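Local coordinates for protein putative tryptophan halogenase (Xanthomonas campestris pv. campestris, PDB 6Y1W) that probably acts as a flavin-dependent halogenase, expected to use FAD to halogenate an aromatic substrate, and is captured here without its cofactor, at residues E142-Q147 with Q480-T485; R242-D247 with G341-I346. All coordinates share one frame; numbering follows the deposited sequence.

Contact 1 (E142-Q147 with Q480-T485)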
ATOM      1  N   GLU A 142      -1.228 -20.306  12.845  1.00 15.94           N
ATOM      2  CA  GLU A 142      -0.810 -19.561  14.033  1.00 14.92           C
ATOM      3  C   GLU A 142      -1.864 -19.628  15.119  1.00 16.08           C
ATOM      4  O   GLU A 142      -1.545 -19.713  16.317  1.00 14.94           O
ATOM      5  CB  GLU A 142      -0.514 -18.100  13.670  1.00 12.08           C
ATOM      6  CG  GLU A 142       0.811 -17.932  12.941  1.00 16.06           C
ATOM      7  CD  GLU A 142       0.728 -18.177  11.423  1.00 19.76           C
ATOM      8  OE1 GLU A 142      -0.303 -18.652  10.883  1.00 16.57           O
ATOM      9  OE2 GLU A 142       1.720 -17.842  10.740  1.00 17.58           O
ATOM     10  N   LEU A 143      -3.135 -19.583  14.723  1.00 13.60           N
ATOM     11  CA  LEU A 143      -4.222 -19.683  15.687  1.00 14.51           C
ATOM     12  C   LEU A 143      -4.193 -21.040  16.383  1.00 15.77           C
ATOM     13  O   LEU A 143      -4.310 -21.119  17.615  1.00 14.00           O
ATOM     14  CB  LEU A 143      -5.582 -19.463  14.998  1.00 13.13           C
ATOM     15  CG  LEU A 143      -6.773 -19.325  15.966  1.00 13.31           C
ATOM     16  CD1 LEU A 143      -7.815 -18.316  15.384  1.00 16.07           C
ATOM     17  CD2 LEU A 143      -7.437 -20.687  16.217  1.00 14.15           C
ATOM     18  N   ARG A 144      -4.011 -22.113  15.608  1.00 14.64           N
ATOM     19  CA  ARG A 144      -3.929 -23.427  16.230  1.00 14.20           C
ATOM     20  C   ARG A 144      -2.707 -23.528  17.149  1.00 16.88           C
ATOM     21  O   ARG A 144      -2.763 -24.201  18.185  1.00 17.65           O
ATOM     22  CB  ARG A 144      -3.889 -24.507  15.158  1.00 17.42           C
ATOM     23  CG  ARG A 144      -5.234 -24.681  14.430  1.00 16.58           C
ATOM     24  CD  ARG A 144      -6.277 -25.341  15.324  1.00 17.92           C
ATOM     25  NE  ARG A 144      -5.826 -26.719  15.604  1.00 19.27           N
ATOM     26  CZ  ARG A 144      -5.757 -27.287  16.807  1.00 20.44           C
ATOM     27  NH1 ARG A 144      -6.127 -26.633  17.901  1.00 17.36           N
ATOM     28  NH2 ARG A 144      -5.319 -28.554  16.920  1.00 20.18           N
ATOM     29  N   ALA A 145      -1.604 -22.852  16.798  1.00 14.82           N
ATOM     30  CA  ALA A 145      -0.444 -22.859  17.686  1.00 16.50           C
ATOM     31  C   ALA A 145      -0.736 -22.116  18.987  1.00 16.39           C
ATOM     32  O   ALA A 145      -0.169 -22.438  20.047  1.00 15.38           O
ATOM     33  CB  ALA A 145       0.762 -22.244  16.973  1.00 13.78           C
ATOM     34  N   ALA A 146      -1.613 -21.117  18.929  1.00 14.32           N
ATOM     35  CA  ALA A 146      -2.056 -20.472  20.160  1.00 15.68           C
ATOM     36  C   ALA A 146      -2.863 -21.440  21.002  1.00 17.77           C
ATOM     37  O   ALA A 146      -2.675 -21.514  22.214  1.00 17.07           O
ATOM     38  CB  ALA A 146      -2.889 -19.215  19.837  1.00 14.12           C
ATOM     39  N   GLN A 147      -3.756 -22.202  20.368  1.00 16.29           N
ATOM     40  CA  GLN A 147      -4.592 -23.118  21.130  1.00 16.88           C
ATOM     41  C   GLN A 147      -3.781 -24.219  21.780  1.00 19.73           C
ATOM     42  O   GLN A 147      -4.132 -24.662  22.880  1.00 19.34           O
ATOM     43  CB  GLN A 147      -5.650 -23.745  20.231  1.00 16.59           C
ATOM     44  CG  GLN A 147      -6.645 -22.675  19.812  1.00 16.03           C
ATOM     45  CD  GLN A 147      -7.755 -23.245  18.929  1.00 18.25           C
ATOM     46  OE1 GLN A 147      -7.524 -24.103  18.085  1.00 19.09           O
ATOM     47  NE2 GLN A 147      -8.970 -22.724  19.111  1.00 27.92           N
ATOM     48  N   GLN A 480      -6.158 -30.196   6.950  1.00 20.33           N
ATOM     49  CA  GLN A 480      -5.178 -31.271   7.091  1.00 22.69           C
ATOM     50  C   GLN A 480      -3.755 -30.753   6.995  1.00 20.97           C
ATOM     51  O   GLN A 480      -2.868 -31.242   7.711  1.00 22.34           O
ATOM     52  CB  GLN A 480      -5.409 -32.360   6.040  1.00 24.51           C
ATOM     53  CG  GLN A 480      -6.672 -33.125   6.287  1.00 24.33           C
ATOM     54  CD  GLN A 480      -7.051 -34.009   5.103  1.00 39.82           C
ATOM     55  OE1 GLN A 480      -6.367 -34.024   4.073  1.00 43.59           O
ATOM     56  NE2 GLN A 480      -8.159 -34.732   5.237  1.00 44.29           N
ATOM     57  N   ARG A 481      -3.523 -29.755   6.134  1.00 18.20           N
ATOM     58  CA  ARG A 481      -2.202 -29.161   6.045  1.00 17.97           C
ATOM     59  C   ARG A 481      -1.867 -28.376   7.321  1.00 21.28           C
ATOM     60  O   ARG A 481      -0.761 -28.501   7.851  1.00 20.65           O
ATOM     61  CB  ARG A 481      -2.118 -28.293   4.795  1.00 21.34           C
ATOM     62  CG  ARG A 481      -2.109 -29.141   3.491  1.00 31.81           C
ATOM     63  CD  ARG A 481      -1.828 -28.294   2.253  1.00 41.02           C
ATOM     64  NE  ARG A 481      -2.993 -27.502   1.860  1.00 46.33           N
ATOM     65  CZ  ARG A 481      -3.993 -27.956   1.107  1.00 49.55           C
ATOM     66  NH1 ARG A 481      -3.983 -29.204   0.647  1.00 45.71           N
ATOM     67  NH2 ARG A 481      -5.006 -27.158   0.814  1.00 37.52           N
ATOM     68  N   VAL A 482      -2.837 -27.640   7.883  1.00 18.62           N
ATOM     69  CA  VAL A 482      -2.596 -26.968   9.172  1.00 16.46           C
ATOM     70  C   VAL A 482      -2.228 -27.980  10.249  1.00 18.15           C
ATOM     71  O   VAL A 482      -1.259 -27.796  11.003  1.00 22.77           O
ATOM     72  CB  VAL A 482      -3.845 -26.166   9.581  1.00 13.80           C
ATOM     73  CG1 VAL A 482      -3.831 -25.754  11.101  1.00 19.73           C
ATOM     74  CG2 VAL A 482      -4.044 -24.990   8.666  1.00 18.77           C
ATOM     75  N   GLU A 483      -3.027 -29.049  10.378  1.00 17.02           N
ATOM     76  CA  GLU A 483      -2.776 -29.991  11.455  1.00 18.41           C
ATOM     77  C   GLU A 483      -1.454 -30.723  11.255  1.00 20.99           C
ATOM     78  O   GLU A 483      -0.775 -31.021  12.239  1.00 19.93           O
ATOM     79  CB  GLU A 483      -3.955 -30.956  11.580  1.00 16.17           C
ATOM     80  CG  GLU A 483      -5.223 -30.317  12.148  1.00 19.67           C
ATOM     81  CD  GLU A 483      -4.973 -29.571  13.435  1.00 22.04           C
ATOM     82  OE1 GLU A 483      -4.617 -30.233  14.450  1.00 25.90           O
ATOM     83  OE2 GLU A 483      -5.143 -28.326  13.440  1.00 20.11           O
ATOM     84  N   ALA A 484      -1.070 -31.014  10.012  1.00 19.24           N
ATOM     85  CA  ALA A 484       0.196 -31.725   9.808  1.00 19.84           C
ATOM     86  C   ALA A 484       1.377 -30.835  10.157  1.00 27.81           C
ATOM     87  O   ALA A 484       2.416 -31.315  10.638  1.00 22.01           O
ATOM     88  CB  ALA A 484       0.308 -32.203   8.368  1.00 20.19           C
ATOM     89  N   THR A 485       1.255 -29.546   9.861  1.00 20.64           N
ATOM     90  CA  THR A 485       2.307 -28.599  10.207  1.00 22.29           C
ATOM     91  C   THR A 485       2.363 -28.392  11.714  1.00 21.74           C
ATOM     92  O   THR A 485       3.450 -28.400  12.311  1.00 21.40           O
ATOM     93  CB  THR A 485       2.077 -27.290   9.458  1.00 23.32           C
ATOM     94  OG1 THR A 485       2.046 -27.556   8.044  1.00 26.28           O
ATOM     95  CG2 THR A 485       3.206 -26.283   9.723  1.00 20.64           C
TER
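Segments 142-147 and 480-485, each part of a longer helix, have their nearest CA atoms at Arg144 and Val482, 8.0 Å apart, and the side chains of Arg144, Val482 and Glu483 bridge that gap. Arg144 lies over Val482 with its aliphatic part: CG rests 3.8 Å from CG1 of the valine, the branch that stands anti to its own backbone N (chi1 164°). From there the arginine chain bends at both chi2 and chi3, which turns the guanidinium aside to meet the carboxylate of Glu483. The grip is side-on and two-pronged. NE of Arg144 gives its hydrogen to Glu483 OE2 at 2.8 Å, almost straight at 177°, while NH2 of the same arginine reaches Glu483 OE1 at 3.1 Å. Both oxygens are used on their syn sides and lie close to the guanidinium plane, but the carboxylate is twisted, its plane 24° from that of the arginine. This bidentate salt bridge, set over a small apolar contact, fastens the late helix 468-486 to helix 141-148, well away from the predicted FAD and substrate sites. The remaining terminal nitrogen of Arg144, NH1, donates to Gln147 OE1 at 2.9 Å, about one turn on in the same helix, and also forms a salt bridge with Glu148. With partners along its edge on both helices, the guanidinium is held against rotation. On a different face of helix 141-148, Leu143 packs against Ile105 and Ser107 of strand 102-107.

Contact 2 (R242-D247 with G341-I346)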
ATOM      1  N   ARG A 242     -14.025  10.533  23.014  1.00 21.14           N
ATOM      2  CA  ARG A 242     -15.411  10.307  22.590  1.00 24.85           C
ATOM      3  C   ARG A 242     -15.648   8.896  22.071  1.00 18.11           C
ATOM      4  O   ARG A 242     -16.794   8.433  22.064  1.00 20.13           O
ATOM      5  CB  ARG A 242     -15.855  11.313  21.493  1.00 25.63           C
ATOM      6  CG  ARG A 242     -15.196  11.127  20.096  1.00 33.37           C
ATOM      7  CD  ARG A 242     -15.651  12.212  19.068  1.00 40.02           C
ATOM      8  NE  ARG A 242     -15.640  13.562  19.634  1.00 46.85           N
ATOM      9  CZ  ARG A 242     -16.728  14.293  19.890  1.00 63.68           C
ATOM     10  NH1 ARG A 242     -16.605  15.506  20.406  1.00 57.58           N
ATOM     11  NH2 ARG A 242     -17.938  13.814  19.637  1.00 56.74           N
ATOM     12  N   TRP A 243     -14.583   8.189  21.637  1.00 15.72           N
ATOM     13  CA  TRP A 243     -14.720   6.833  21.114  1.00 13.93           C
ATOM     14  C   TRP A 243     -14.109   5.773  22.014  1.00 15.28           C
ATOM     15  O   TRP A 243     -14.453   4.596  21.873  1.00 17.67           O
ATOM     16  CB  TRP A 243     -14.041   6.699  19.748  1.00 18.56           C
ATOM     17  CG  TRP A 243     -14.620   7.610  18.687  1.00 15.95           C
ATOM     18  CD1 TRP A 243     -15.930   7.665  18.279  1.00 17.66           C
ATOM     19  CD2 TRP A 243     -13.902   8.577  17.912  1.00 19.13           C
ATOM     20  NE1 TRP A 243     -16.064   8.622  17.271  1.00 20.94           N
ATOM     21  CE2 TRP A 243     -14.835   9.194  17.040  1.00 21.19           C
ATOM     22  CE3 TRP A 243     -12.558   8.985  17.871  1.00 24.53           C
ATOM     23  CZ2 TRP A 243     -14.468  10.201  16.135  1.00 23.61           C
ATOM     24  CZ3 TRP A 243     -12.187   9.995  16.954  1.00 24.62           C
ATOM     25  CH2 TRP A 243     -13.148  10.579  16.098  1.00 27.31           C
ATOM     26  N   LEU A 244     -13.165   6.151  22.867  1.00 15.28           N
ATOM     27  CA  LEU A 244     -12.351   5.199  23.619  1.00 14.51           C
ATOM     28  C   LEU A 244     -12.349   5.675  25.060  1.00 15.78           C
ATOM     29  O   LEU A 244     -11.799   6.736  25.355  1.00 16.60           O
ATOM     30  CB  LEU A 244     -10.927   5.124  23.040  1.00 13.85           C
ATOM     31  CG  LEU A 244     -10.883   4.482  21.641  1.00 14.11           C
ATOM     32  CD1 LEU A 244      -9.451   4.672  21.074  1.00 16.40           C
ATOM     33  CD2 LEU A 244     -11.291   2.996  21.749  1.00 15.24           C
ATOM     34  N   PHE A 245     -12.964   4.889  25.956  1.00 14.39           N
ATOM     35  CA  PHE A 245     -13.266   5.377  27.300  1.00 14.87           C
ATOM     36  C   PHE A 245     -12.220   5.027  28.357  1.00 15.29           C
ATOM     37  O   PHE A 245     -12.248   5.603  29.454  1.00 16.01           O
ATOM     38  CB  PHE A 245     -14.633   4.826  27.781  1.00 16.00           C
ATOM     39  CG  PHE A 245     -15.755   5.027  26.789  1.00 15.97           C
ATOM     40  CD1 PHE A 245     -15.731   6.059  25.855  1.00 19.45           C
ATOM     41  CD2 PHE A 245     -16.838   4.153  26.788  1.00 15.48           C
ATOM     42  CE1 PHE A 245     -16.793   6.215  24.929  1.00 21.32           C
ATOM     43  CE2 PHE A 245     -17.882   4.309  25.882  1.00 21.49           C
ATOM     44  CZ  PHE A 245     -17.860   5.331  24.963  1.00 19.82           C
ATOM     45  N   ALA A 246     -11.329   4.067  28.097  1.00 14.76           N
ATOM     46  CA  ALA A 246     -10.326   3.716  29.108  1.00 15.67           C
ATOM     47  C   ALA A 246      -9.338   4.851  29.350  1.00 15.58           C
ATOM     48  O   ALA A 246      -8.945   5.562  28.426  1.00 18.74           O
ATOM     49  CB  ALA A 246      -9.578   2.466  28.641  1.00 13.68           C
ATOM     50  N   ASP A 247      -8.951   5.020  30.612  1.00 14.73           N
ATOM     51  CA  ASP A 247      -8.018   6.085  30.969  1.00 14.75           C
ATOM     52  C   ASP A 247      -7.172   5.696  32.170  1.00 15.70           C
ATOM     53  O   ASP A 247      -6.372   6.528  32.630  1.00 16.14           O
ATOM     54  CB  ASP A 247      -8.779   7.384  31.263  1.00 17.31           C
ATOM     55  CG  ASP A 247      -9.720   7.264  32.466  1.00 25.57           C
ATOM     56  OD1 ASP A 247      -9.751   6.228  33.156  1.00 21.40           O
ATOM     57  OD2 ASP A 247     -10.479   8.224  32.722  1.00 23.58           O
ATOM     58  N   GLY A 341       1.573  10.286  21.137  1.00 21.84           N
ATOM     59  CA  GLY A 341       0.207   9.789  21.184  1.00 17.26           C
ATOM     60  C   GLY A 341       0.112   8.555  22.065  1.00 24.04           C
ATOM     61  O   GLY A 341       1.106   8.042  22.574  1.00 18.94           O
ATOM     62  N   PHE A 342      -1.127   8.080  22.227  1.00 20.49           N
ATOM     63  CA  PHE A 342      -1.355   6.873  23.015  1.00 16.29           C
ATOM     64  C   PHE A 342      -2.610   6.146  22.553  1.00 17.71           C
ATOM     65  O   PHE A 342      -3.662   6.767  22.353  1.00 17.58           O
ATOM     66  CB  PHE A 342      -1.517   7.194  24.494  1.00 15.78           C
ATOM     67  CG  PHE A 342      -1.873   5.981  25.314  1.00 19.85           C
ATOM     68  CD1 PHE A 342      -0.887   5.135  25.732  1.00 26.31           C
ATOM     69  CD2 PHE A 342      -3.192   5.680  25.599  1.00 19.10           C
ATOM     70  CE1 PHE A 342      -1.209   4.011  26.479  1.00 25.97           C
ATOM     71  CE2 PHE A 342      -3.508   4.557  26.327  1.00 19.55           C
ATOM     72  CZ  PHE A 342      -2.487   3.738  26.770  1.00 17.76           C
ATOM     73  N   LEU A 343      -2.499   4.828  22.401  1.00 15.67           N
ATOM     74  CA  LEU A 343      -3.648   3.931  22.350  1.00 16.03           C
ATOM     75  C   LEU A 343      -3.415   2.806  23.340  1.00 14.80           C
ATOM     76  O   LEU A 343      -2.285   2.347  23.510  1.00 14.38           O
ATOM     77  CB  LEU A 343      -3.848   3.350  20.958  1.00 17.24           C
ATOM     78  CG  LEU A 343      -4.357   4.375  19.943  1.00 13.00           C
ATOM     79  CD1 LEU A 343      -4.266   3.837  18.540  1.00 14.08           C
ATOM     80  CD2 LEU A 343      -5.854   4.647  20.278  1.00 16.86           C
ATOM     81  N   GLU A 344      -4.493   2.338  23.980  1.00 13.45           N
ATOM     82  CA  GLU A 344      -4.364   1.242  24.936  1.00 13.48           C
ATOM     83  C   GLU A 344      -3.792  -0.030  24.287  1.00 15.38           C
ATOM     84  O   GLU A 344      -3.878  -0.219  23.066  1.00 15.78           O
ATOM     85  CB  GLU A 344      -5.740   0.946  25.531  1.00 13.34           C
ATOM     86  CG  GLU A 344      -6.671   0.265  24.542  1.00 17.79           C
ATOM     87  CD  GLU A 344      -8.118   0.381  24.984  1.00 17.34           C
ATOM     88  OE1 GLU A 344      -8.573  -0.465  25.806  1.00 16.26           O
ATOM     89  OE2 GLU A 344      -8.771   1.356  24.558  1.00 16.62           O
ATOM     90  N   PRO A 345      -3.177  -0.937  25.103  1.00 15.78           N
ATOM     91  CA  PRO A 345      -2.416  -2.062  24.510  1.00 12.98           C
ATOM     92  C   PRO A 345      -3.252  -3.244  24.070  1.00 12.58           C
ATOM     93  O   PRO A 345      -2.780  -4.395  24.099  1.00 15.20           O
ATOM     94  CB  PRO A 345      -1.458  -2.467  25.646  1.00 11.28           C
ATOM     95  CG  PRO A 345      -2.236  -2.157  26.890  1.00 14.90           C
ATOM     96  CD  PRO A 345      -2.946  -0.827  26.553  1.00 14.50           C
ATOM     97  N   ILE A 346      -4.480  -2.971  23.619  1.00 13.98           N
ATOM     98  CA  ILE A 346      -5.400  -4.045  23.266  1.00 13.29           C
ATOM     99  C   ILE A 346      -4.925  -4.830  22.052  1.00 15.11           C
ATOM    100  O   ILE A 346      -5.239  -6.017  21.923  1.00 15.14           O
ATOM    101  CB  ILE A 346      -6.799  -3.450  23.050  1.00 13.63           C
ATOM    102  CG1 ILE A 346      -7.839  -4.537  22.831  1.00 15.41           C
ATOM    103  CG2 ILE A 346      -6.825  -2.533  21.803  1.00 13.82           C
ATOM    104  CD1 ILE A 346      -9.267  -3.952  22.751  1.00 21.46           C
TER
HETATM  105  O   HOH W   1     -10.867   2.628  25.513  1.00 16.61           O
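Leu343 and Glu344 meet Leu244 and Ala246 where the chain leaves the short strand 341-342, and no direct hydrogen bond joins the two segments. Just before them, Phe342 is still part of the strand, pairing through its backbone with Asn323 while its ring meets that of Phe320. Leu343 then makes the apolar half of the contact. Its CD2 touches CD1 of Leu244 at 3.7 Å, one methyl against another, with the two side chains running at a slant to each other. Trp240 also packs on Leu343, while Val392 of helix 371-397 and Pro322 border Leu244.

The segment 242-247 is the loop that leads from strand 237-239, the far edge of the three-stranded antiparallel sheet to which 341-342 belongs, into strand 248-254 of the larger seven-stranded sheet. The contact therefore ties the exit of one edge strand of the small sheet to the link between the two sheets.

Glu344 follows, and here the contact turns polar. Its CG sits between the backbone N and the carbonyl carbon (chi1 72°), and the chain beyond is extended, carrying the carboxylate up to the loop. OE2 of Glu344 passes 4.1 Å from Leu244 CD2, and OE1 of the same residue lies 4.2 Å from Ala246 CB. A water completes the link: it donates to Glu344 OE2 at 2.6 Å and accepts from Ala246 N at 3.0 Å. Glu344 OE1 is hydrogen-bonded to Tyr396 OH and to Trp273 NE1, so both carboxylate oxygens have partners in this buried setting. Beyond Pro345, Ile346 turns to Phe94 and Trp97 of strand 91-99 and leads toward Glu347, predicted to bind tryptophan.

In the fold
The two contacts share no helix or strand: their centres lie 33 Å apart and their nearest atoms about 14 Å. Along the chain they are concentric, since both segments of contact 2 fall between residues 147 and 480, the two inner ends of contact 1. Contact 1 joins two helices towards the periphery, about 24 Å from the centre of the chain, whereas contact 2 is buried, about 13 Å from it. The seven-stranded sheet connects their surroundings: helix 141-148 packs on its edge strand 102-107, and the loop of contact 2 runs into its strand 248-254. Contact 2 lies nearer the predicted FAD and tryptophan sites; contact 1 brings the late helix 468-486 back to an early one.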